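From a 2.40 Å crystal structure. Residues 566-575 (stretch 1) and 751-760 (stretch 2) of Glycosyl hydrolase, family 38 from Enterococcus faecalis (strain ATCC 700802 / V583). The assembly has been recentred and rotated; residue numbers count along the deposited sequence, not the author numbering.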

# COMPACT_ATOMS: atom_id res chain seq x y z
N GLY A 566 17.22 9.31 26.06
CA GLY A 566 17.03 10.11 24.87
C GLY A 566 17.79 9.57 23.68
O GLY A 566 18.74 8.79 23.80
N ASP A 567 17.37 10.00 22.49
CA ASP A 567 18.04 9.61 21.26
C ASP A 567 17.91 10.75 20.27
O ASP A 567 16.81 11.04 19.79
CB ASP A 567 17.46 8.32 20.69
CG ASP A 567 18.16 7.87 19.42
OD1 ASP A 567 19.26 8.37 19.14
OD2 ASP A 567 17.60 7.01 18.70
N ILE A 568 19.03 11.41 19.97
CA ILE A 568 19.04 12.53 19.04
C ILE A 568 19.83 12.13 17.80
O ILE A 568 20.50 12.97 17.18
CB ILE A 568 19.61 13.80 19.69
CG1 ILE A 568 21.00 13.53 20.27
CG2 ILE A 568 18.66 14.31 20.77
CD1 ILE A 568 21.65 14.76 20.87
N GLY A 569 19.75 10.86 17.43
CA GLY A 569 20.42 10.38 16.23
C GLY A 569 19.52 10.40 15.01
O GLY A 569 18.91 11.42 14.70
N ASN A 570 19.44 9.27 14.32
CA ASN A 570 18.61 9.15 13.12
C ASN A 570 18.17 7.70 12.99
O ASN A 570 18.38 6.88 13.89
CB ASN A 570 19.38 9.65 11.89
CG ASN A 570 20.77 9.05 11.79
OD1 ASN A 570 20.97 7.86 12.01
ND2 ASN A 570 21.75 9.89 11.46
N GLU A 571 17.56 7.37 11.85
CA GLU A 571 17.11 6.00 11.61
C GLU A 571 18.27 5.02 11.49
O GLU A 571 18.06 3.81 11.62
CB GLU A 571 16.25 5.95 10.35
CG GLU A 571 15.08 6.92 10.36
CD GLU A 571 14.13 6.73 9.20
OE1 GLU A 571 12.94 6.47 9.44
OE2 GLU A 571 14.58 6.83 8.04
N TYR A 572 19.49 5.51 11.25
CA TYR A 572 20.66 4.65 11.15
C TYR A 572 21.35 4.44 12.49
O TYR A 572 21.79 3.32 12.79
CB TYR A 572 21.67 5.24 10.17
CG TYR A 572 21.28 5.17 8.71
CD1 TYR A 572 21.59 4.05 7.94
CD2 TYR A 572 20.62 6.22 8.09
CE1 TYR A 572 21.24 3.98 6.61
CE2 TYR A 572 20.27 6.16 6.75
CZ TYR A 572 20.58 5.04 6.02
OH TYR A 572 20.23 4.97 4.69
N ILE A 573 21.48 5.49 13.30
CA ILE A 573 22.40 5.51 14.43
C ILE A 573 21.68 6.04 15.67
O ILE A 573 20.92 7.01 15.59
CB ILE A 573 23.64 6.37 14.12
CG1 ILE A 573 24.35 5.84 12.87
CG2 ILE A 573 24.60 6.39 15.31
CD1 ILE A 573 25.57 6.64 12.47
N PHE A 574 21.92 5.38 16.80
CA PHE A 574 21.47 5.86 18.10
C PHE A 574 22.55 6.72 18.72
O PHE A 574 23.74 6.40 18.64
CB PHE A 574 21.13 4.68 19.02
CG PHE A 574 21.00 5.06 20.47
CD1 PHE A 574 19.80 5.55 20.97
CD2 PHE A 574 22.07 4.91 21.35
CE1 PHE A 574 19.67 5.89 22.30
CE2 PHE A 574 21.94 5.25 22.69
CZ PHE A 574 20.74 5.74 23.16
N PHE A 575 22.14 7.81 19.36
CA PHE A 575 23.08 8.68 20.06
C PHE A 575 22.36 9.33 21.23
O PHE A 575 21.44 10.12 21.03
CB PHE A 575 23.67 9.73 19.13
CG PHE A 575 24.71 10.60 19.79
CD1 PHE A 575 26.01 10.15 19.96
CD2 PHE A 575 24.38 11.87 20.25
CE1 PHE A 575 26.96 10.95 20.57
CE2 PHE A 575 25.33 12.67 20.86
CZ PHE A 575 26.62 12.21 21.02
N ILE A 751 11.88 -0.29 21.45
CA ILE A 751 11.43 0.71 20.48
C ILE A 751 12.42 1.87 20.53
O ILE A 751 12.91 2.25 21.59
CB ILE A 751 9.98 1.16 20.78
CG1 ILE A 751 9.44 2.05 19.66
CG2 ILE A 751 9.88 1.86 22.13
CD1 ILE A 751 7.97 2.39 19.83
N ARG A 752 12.72 2.42 19.35
CA ARG A 752 13.63 3.56 19.23
C ARG A 752 13.00 4.57 18.29
O ARG A 752 12.63 4.23 17.16
CB ARG A 752 15.01 3.12 18.72
CG ARG A 752 16.06 4.21 18.80
CD ARG A 752 17.44 3.69 18.44
NE ARG A 752 17.57 3.39 17.02
CZ ARG A 752 17.97 4.26 16.10
NH1 ARG A 752 18.05 3.91 14.83
NH2 ARG A 752 18.28 5.50 16.47
N CYS A 753 12.89 5.81 18.75
CA CYS A 753 12.12 6.84 18.06
C CYS A 753 13.04 8.00 17.68
O CYS A 753 13.68 8.60 18.55
CB CYS A 753 10.97 7.33 18.94
SG CYS A 753 10.05 5.99 19.75
N VAL A 754 13.09 8.32 16.39
CA VAL A 754 13.88 9.43 15.87
C VAL A 754 13.02 10.22 14.90
O VAL A 754 11.91 9.83 14.55
CB VAL A 754 15.18 8.95 15.19
CG1 VAL A 754 16.16 8.43 16.23
CG2 VAL A 754 14.86 7.88 14.16
N GLY A 755 13.55 11.36 14.45
CA GLY A 755 12.78 12.26 13.62
C GLY A 755 13.31 12.53 12.23
O GLY A 755 12.66 13.21 11.44
N GLU A 756 14.49 11.99 11.91
CA GLU A 756 15.11 12.24 10.62
C GLU A 756 15.69 10.95 10.06
O GLU A 756 16.02 10.02 10.81
CB GLU A 756 16.22 13.29 10.70
CG GLU A 756 17.38 12.89 11.59
CD GLU A 756 18.62 13.74 11.35
OE1 GLU A 756 18.63 14.50 10.36
OE2 GLU A 756 19.57 13.64 12.15
N LEU A 757 15.80 10.90 8.73
CA LEU A 757 16.44 9.76 8.08
C LEU A 757 17.94 9.73 8.37
O LEU A 757 18.47 8.73 8.86
CB LEU A 757 16.18 9.81 6.57
CG LEU A 757 16.68 8.69 5.65
CD1 LEU A 757 15.78 8.59 4.43
CD2 LEU A 757 18.13 8.88 5.21
N GLY A 758 18.63 10.83 8.08
CA GLY A 758 20.06 10.93 8.32
C GLY A 758 20.89 10.84 7.05
O GLY A 758 20.47 11.32 5.99
N ASP A 759 22.07 10.24 7.16
CA ASP A 759 22.95 9.93 6.03
C ASP A 759 23.36 11.22 5.34
O ASP A 759 23.89 12.12 6.02
CB ASP A 759 22.26 8.89 5.14
CG ASP A 759 23.23 8.17 4.22
OD1 ASP A 759 23.84 7.18 4.66
OD2 ASP A 759 23.38 8.60 3.06
N TRP A 760 23.13 11.39 4.04
CA TRP A 760 23.75 12.45 3.26
C TRP A 760 22.97 13.76 3.25
O TRP A 760 23.38 14.69 2.55
CB TRP A 760 23.96 11.98 1.81
CG TRP A 760 22.69 11.63 1.08
CD1 TRP A 760 22.05 10.43 1.10
CD2 TRP A 760 21.92 12.48 0.23
NE1 TRP A 760 20.92 10.48 0.31
CE2 TRP A 760 20.82 11.73 -0.23
CE3 TRP A 760 22.06 13.81 -0.19
CZ2 TRP A 760 19.86 12.27 -1.09
CZ3 TRP A 760 21.10 14.34 -1.04
CH2 TRP A 760 20.02 13.57 -1.48

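The guanidinium of R752 sits inside a turn of the other stretch and binds mostly backbone carbonyls. R752 NH2 donates to N570 O at 2.9 Å, and R752 NH1 donates to the same N570 O at 3.1 Å. A weak bond runs from R752 NH2 to I573 O at 3.2 Å. One carboxylate joins them: D567 OD2 forms a salt bridge with R752 NH2 at 2.8 Å. D567 OD2 and N570 O lie near the guanidinium plane, where its N-H groups point. F574 N lies over one face.

The turn that receives the arginine is braced from within. D567 OD1 accepts from G569 N (3.1 Å) and F575 N (2.9 Å), so the two carboxylate oxygens serve different stretches. N570 OD1 accepts from Y572 N at 2.9 Å and I573 N at 2.7 Å.

V754 packs beside this site, with V754 CG2 3.5 Å from N570 C. Further along, E571 N donates to E756 O at 3.2 Å and, weakly, to L757 O at 3.4 Å. Y572 CE2 meets L757 CD2 at 3.8 Å, an apolar contact. D759 OD1 lies over one face of the tyrosine ring.

G758 has backbone angles that call for glycine. A CB there would also clash with N570 ND2, at 2.5 Å.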